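Local coordinates for putative exported protein (Bordetella pertussis Tohama I, PDB 2PFZ) that binds pyroglutamic acid in the periplasm as the extracytoplasmic solute receptor of a tripartite ATP-independent transport system, to which it probably delivers the ligand, at residues K105-V117 and K207-A219. Residues are numbered along the deposited sequence; the frame is centred on the assembly and turned at random.
Sequences KLASQGMMLLYSV and KNAVLVNKKAFDA
N208 O is gripped by two donors from strand 111-117, S116 OG at 2.8 Å and V117 N, which reach it from opposite faces of its carbonyl plane. With OG anti to the backbone N (chi1 -176°), S116 turns its hydroxyl across to the neighbouring strand, where the aliphatic part of K207 packs against S116 OG, and K207 NZ goes on to a salt bridge with D79.

Farther along the antiparallel pair, a classic beta bulge sets both L114 and Y115 opposite V210. L114 N donates to V210 O, while V210 N returns a straight 2.8 Å bond to Y115 O. The V210 side chain serves both residues: CG1 lies beside L114 CD2, and CG2 sits over one face of the Y115 ring, 3.9 Å from its centroid, a CH-pi contact. On the other side of the sheet, L106 CD1 of helix 88-107 packs on L211 CD2, the side chains crossing at about a right angle.

At the far end the M112 side chain bends at chi3 (41°). Its SD lies over one face of F217, offset toward the rim, a Met-aromatic contact, while CE stands 3.9 Å from the ring centroid, almost on the normal, as a CH-pi contact. There K214 N, in the first turn of helix 214-218, binds G110 O.

Backbone hydrogen bonds thus continue on both sides of the bulge, and this pairing probably helps position N208, whose OD1 accepts from NE1 of the pocket residue W119, as a second-shell residue near the bound pyroglutamic acid.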
loop_
_atom_site.group_PDB
_atom_site.type_symbol
_atom_site.label_atom_id
_atom_site.label_comp_id
_atom_site.label_asym_id
_atom_site.label_seq_id
_atom_site.Cartn_x
_atom_site.Cartn_y
_atom_site.Cartn_z
ATOM N N LYS A 105 -4.819 -1.563 -17.611
ATOM C CA LYS A 105 -3.445 -1.073 -17.688
ATOM C C LYS A 105 -2.442 -2.206 -17.546
ATOM O O LYS A 105 -1.489 -2.285 -18.312
ATOM C CB LYS A 105 -3.190 0.018 -16.631
ATOM C CG LYS A 105 -1.731 0.513 -16.564
ATOM C CD LYS A 105 -1.418 1.428 -17.747
ATOM C CE LYS A 105 0.075 1.737 -17.825
ATOM N NZ LYS A 105 0.303 2.486 -19.079
ATOM N N LEU A 106 -2.666 -3.093 -16.578
ATOM C CA LEU A 106 -1.762 -4.217 -16.384
ATOM C C LEU A 106 -1.758 -5.133 -17.607
ATOM O O LEU A 106 -0.693 -5.624 -18.022
ATOM C CB LEU A 106 -2.133 -5.007 -15.129
ATOM C CG LEU A 106 -1.716 -4.406 -13.772
ATOM C CD1 LEU A 106 -2.461 -5.132 -12.661
ATOM C CD2 LEU A 106 -0.204 -4.459 -13.548
ATOM N N ALA A 107 -2.938 -5.354 -18.179
ATOM C CA ALA A 107 -3.043 -6.180 -19.397
ATOM C C ALA A 107 -2.230 -5.657 -20.582
ATOM O O ALA A 107 -1.637 -6.473 -21.318
ATOM C CB ALA A 107 -4.478 -6.416 -19.791
ATOM N N SER A 108 -2.184 -4.330 -20.752
ATOM C CA SER A 108 -1.384 -3.661 -21.804
ATOM C C SER A 108 0.119 -3.925 -21.692
ATOM O O SER A 108 0.873 -3.671 -22.642
ATOM C CB SER A 108 -1.633 -2.147 -21.808
ATOM O OG SER A 108 -0.943 -1.523 -20.732
ATOM N N GLN A 109 0.553 -4.418 -20.532
ATOM C CA GLN A 109 1.950 -4.764 -20.284
ATOM C C GLN A 109 2.105 -6.248 -19.922
ATOM O O GLN A 109 3.052 -6.633 -19.242
ATOM C CB GLN A 109 2.542 -3.883 -19.165
ATOM C CG GLN A 109 2.585 -2.387 -19.478
ATOM C CD GLN A 109 3.039 -1.533 -18.287
ATOM O OE1 GLN A 109 3.060 -1.991 -17.128
ATOM N NE2 GLN A 109 3.386 -0.270 -18.569
ATOM N N GLY A 110 1.149 -7.073 -20.338
ATOM C CA GLY A 110 1.244 -8.525 -20.156
ATOM C C GLY A 110 1.138 -9.055 -18.735
ATOM O O GLY A 110 1.689 -10.122 -18.440
ATOM N N MET A 111 0.431 -8.336 -17.855
ATOM C CA MET A 111 0.235 -8.797 -16.471
ATOM C C MET A 111 -1.230 -8.921 -16.075
ATOM O O MET A 111 -2.105 -8.277 -16.661
ATOM C CB MET A 111 0.963 -7.873 -15.472
ATOM C CG MET A 111 2.465 -7.915 -15.651
ATOM S SD MET A 111 3.341 -6.788 -14.591
ATOM C CE MET A 111 3.231 -5.276 -15.541
ATOM N N MET A 112 -1.474 -9.758 -15.076
ATOM C CA MET A 112 -2.784 -9.899 -14.455
ATOM C C MET A 112 -2.784 -9.419 -13.018
ATOM O O MET A 112 -1.792 -9.567 -12.306
ATOM C CB MET A 112 -3.211 -11.358 -14.447
ATOM C CG MET A 112 -3.129 -11.982 -15.778
ATOM S SD MET A 112 -3.331 -13.764 -15.704
ATOM C CE MET A 112 -4.648 -13.878 -14.485
ATOM N N LEU A 113 -3.917 -8.871 -12.599
ATOM C CA LEU A 113 -4.141 -8.547 -11.183
ATOM C C LEU A 113 -4.736 -9.753 -10.484
ATOM O O LEU A 113 -5.875 -10.158 -10.768
ATOM C CB LEU A 113 -5.076 -7.352 -11.037
ATOM C CG LEU A 113 -5.496 -6.950 -9.610
ATOM C CD1 LEU A 113 -4.286 -6.595 -8.739
ATOM C CD2 LEU A 113 -6.495 -5.795 -9.667
ATOM N N LEU A 114 -3.993 -10.326 -9.556
ATOM C CA LEU A 114 -4.503 -11.501 -8.856
ATOM C C LEU A 114 -5.386 -11.101 -7.679
ATOM O O LEU A 114 -6.510 -11.559 -7.563
ATOM C CB LEU A 114 -3.375 -12.461 -8.446
ATOM C CG LEU A 114 -3.877 -13.789 -7.848
ATOM C CD1 LEU A 114 -4.587 -14.631 -8.912
ATOM C CD2 LEU A 114 -2.770 -14.571 -7.244
ATOM N N TYR A 115 -4.868 -10.268 -6.797
ATOM C CA TYR A 115 -5.671 -9.705 -5.726
ATOM C C TYR A 115 -5.011 -8.448 -5.183
ATOM O O TYR A 115 -3.843 -8.211 -5.450
ATOM C CB TYR A 115 -5.911 -10.722 -4.640
ATOM C CG TYR A 115 -4.734 -11.073 -3.764
ATOM C CD1 TYR A 115 -3.900 -12.156 -4.077
ATOM C CD2 TYR A 115 -4.479 -10.357 -2.577
ATOM C CE1 TYR A 115 -2.850 -12.514 -3.243
ATOM C CE2 TYR A 115 -3.426 -10.723 -1.725
ATOM C CZ TYR A 115 -2.615 -11.799 -2.079
ATOM O OH TYR A 115 -1.567 -12.169 -1.257
ATOM N N SER A 116 -5.782 -7.632 -4.468
ATOM C CA SER A 116 -5.271 -6.367 -3.942
ATOM C C SER A 116 -5.809 -6.172 -2.527
ATOM O O SER A 116 -7.000 -6.424 -2.287
ATOM C CB SER A 116 -5.709 -5.199 -4.836
ATOM O OG SER A 116 -5.150 -3.935 -4.425
ATOM N N VAL A 117 -4.933 -5.796 -1.586
ATOM C CA VAL A 117 -5.402 -5.536 -0.236
ATOM C C VAL A 117 -4.921 -4.220 0.343
ATOM O O VAL A 117 -3.811 -3.801 0.092
ATOM C CB VAL A 117 -5.334 -6.746 0.781
ATOM C CG1 VAL A 117 -4.875 -8.114 0.171
ATOM C CG2 VAL A 117 -4.713 -6.404 2.122
ATOM N N LYS A 207 -3.150 0.467 -1.277
ATOM C CA LYS A 207 -3.199 -0.997 -1.453
ATOM C C LYS A 207 -1.898 -1.560 -1.992
ATOM O O LYS A 207 -1.202 -0.901 -2.764
ATOM C CB LYS A 207 -4.345 -1.395 -2.394
ATOM C CG LYS A 207 -5.755 -0.943 -1.922
ATOM C CD LYS A 207 -6.905 -1.525 -2.794
ATOM C CE LYS A 207 -6.794 -1.062 -4.238
ATOM N NZ LYS A 207 -6.731 0.435 -4.333
ATOM N N ASN A 208 -1.585 -2.779 -1.572
ATOM C CA ASN A 208 -0.673 -3.651 -2.331
ATOM C C ASN A 208 -1.464 -4.441 -3.355
ATOM O O ASN A 208 -2.687 -4.579 -3.227
ATOM C CB ASN A 208 0.084 -4.579 -1.378
ATOM C CG ASN A 208 1.121 -3.839 -0.565
ATOM O OD1 ASN A 208 1.346 -2.644 -0.770
ATOM N ND2 ASN A 208 1.754 -4.535 0.368
ATOM N N ALA A 209 -0.778 -4.966 -4.367
ATOM C CA ALA A 209 -1.412 -5.793 -5.366
ATOM C C ALA A 209 -0.458 -6.918 -5.683
ATOM O O ALA A 209 0.759 -6.714 -5.812
ATOM C CB ALA A 209 -1.693 -4.999 -6.650
ATOM N N VAL A 210 -1.023 -8.108 -5.834
ATOM C CA VAL A 210 -0.228 -9.239 -6.290
ATOM C C VAL A 210 -0.496 -9.387 -7.788
ATOM O O VAL A 210 -1.644 -9.579 -8.204
ATOM C CB VAL A 210 -0.574 -10.507 -5.513
ATOM C CG1 VAL A 210 0.115 -11.734 -6.145
ATOM C CG2 VAL A 210 -0.152 -10.331 -4.044
ATOM N N LEU A 211 0.572 -9.245 -8.572
ATOM C CA LEU A 211 0.525 -9.263 -10.029
ATOM C C LEU A 211 1.091 -10.576 -10.499
ATOM O O LEU A 211 1.957 -11.148 -9.848
ATOM C CB LEU A 211 1.385 -8.151 -10.612
ATOM C CG LEU A 211 1.276 -6.736 -10.041
ATOM C CD1 LEU A 211 2.146 -5.792 -10.903
ATOM C CD2 LEU A 211 -0.172 -6.259 -10.001
ATOM N N VAL A 212 0.589 -11.029 -11.642
ATOM C CA VAL A 212 1.005 -12.291 -12.246
ATOM C C VAL A 212 1.374 -12.019 -13.702
ATOM O O VAL A 212 0.660 -11.292 -14.428
ATOM C CB VAL A 212 -0.144 -13.353 -12.172
ATOM C CG1 VAL A 212 0.226 -14.617 -12.947
ATOM C CG2 VAL A 212 -0.450 -13.733 -10.741
ATOM N N ASN A 213 2.495 -12.587 -14.139
ATOM C CA ASN A 213 2.855 -12.550 -15.555
ATOM C C ASN A 213 1.917 -13.444 -16.406
ATOM O O ASN A 213 1.781 -14.648 -16.128
ATOM C CB ASN A 213 4.321 -12.966 -15.748
ATOM C CG ASN A 213 4.749 -12.909 -17.200
ATOM O OD1 ASN A 213 4.551 -13.870 -17.961
ATOM N ND2 ASN A 213 5.340 -11.786 -17.599
ATOM N N LYS A 214 1.270 -12.857 -17.417
ATOM C CA LYS A 214 0.273 -13.591 -18.237
ATOM C C LYS A 214 0.879 -14.836 -18.897
ATOM O O LYS A 214 0.267 -15.916 -18.910
ATOM C CB LYS A 214 -0.299 -12.702 -19.360
ATOM C CG LYS A 214 -0.993 -11.444 -18.917
ATOM C CD LYS A 214 -2.513 -11.632 -18.800
ATOM C CE LYS A 214 -3.297 -10.322 -18.877
ATOM N NZ LYS A 214 -4.796 -10.674 -19.010
ATOM N N LYS A 215 2.075 -14.683 -19.466
ATOM C CA LYS A 215 2.756 -15.827 -20.113
ATOM C C LYS A 215 3.001 -16.967 -19.121
ATOM O O LYS A 215 2.790 -18.138 -19.451
ATOM C CB LYS A 215 4.072 -15.381 -20.759
ATOM C CG LYS A 215 3.897 -14.660 -22.076
ATOM C CD LYS A 215 5.257 -14.535 -22.765
ATOM C CE LYS A 215 5.214 -13.470 -23.851
ATOM N NZ LYS A 215 6.591 -13.237 -24.388
ATOM N N ALA A 216 3.417 -16.621 -17.903
ATOM C CA ALA A 216 3.652 -17.623 -16.857
ATOM C C ALA A 216 2.342 -18.311 -16.462
ATOM O O ALA A 216 2.305 -19.529 -16.228
ATOM C CB ALA A 216 4.307 -16.984 -15.644
ATOM N N PHE A 217 1.272 -17.524 -16.370
ATOM C CA PHE A 217 -0.053 -18.038 -16.018
ATOM C C PHE A 217 -0.540 -19.047 -17.083
ATOM O O PHE A 217 -1.032 -20.150 -16.755
ATOM C CB PHE A 217 -1.013 -16.855 -15.904
ATOM C CG PHE A 217 -2.423 -17.243 -15.570
ATOM C CD1 PHE A 217 -2.772 -17.560 -14.262
ATOM C CD2 PHE A 217 -3.396 -17.283 -16.568
ATOM C CE1 PHE A 217 -4.093 -17.949 -13.934
ATOM C CE2 PHE A 217 -4.712 -17.650 -16.267
ATOM C CZ PHE A 217 -5.065 -17.970 -14.935
ATOM N N ASP A 218 -0.382 -18.636 -18.343
ATOM C CA ASP A 218 -0.830 -19.365 -19.528
ATOM C C ASP A 218 -0.179 -20.732 -19.696
ATOM O O ASP A 218 -0.768 -21.647 -20.316
ATOM C CB ASP A 218 -0.569 -18.513 -20.774
ATOM C CG ASP A 218 -1.622 -17.440 -20.979
ATOM O OD1 ASP A 218 -2.593 -17.384 -20.200
ATOM O OD2 ASP A 218 -1.472 -16.639 -21.927
ATOM N N ALA A 219 1.034 -20.865 -19.163
ATOM C CA ALA A 219 1.778 -22.115 -19.226
ATOM C C ALA A 219 1.212 -23.183 -18.294
ATOM O O ALA A 219 1.499 -24.373 -18.467
ATOM C CB ALA A 219 3.251 -21.873 -18.926
HETATM O O HOH W 1 2.942 -11.736 -20.162
HETATM O O HOH W 2 -2.327 -7.469 -2.528
#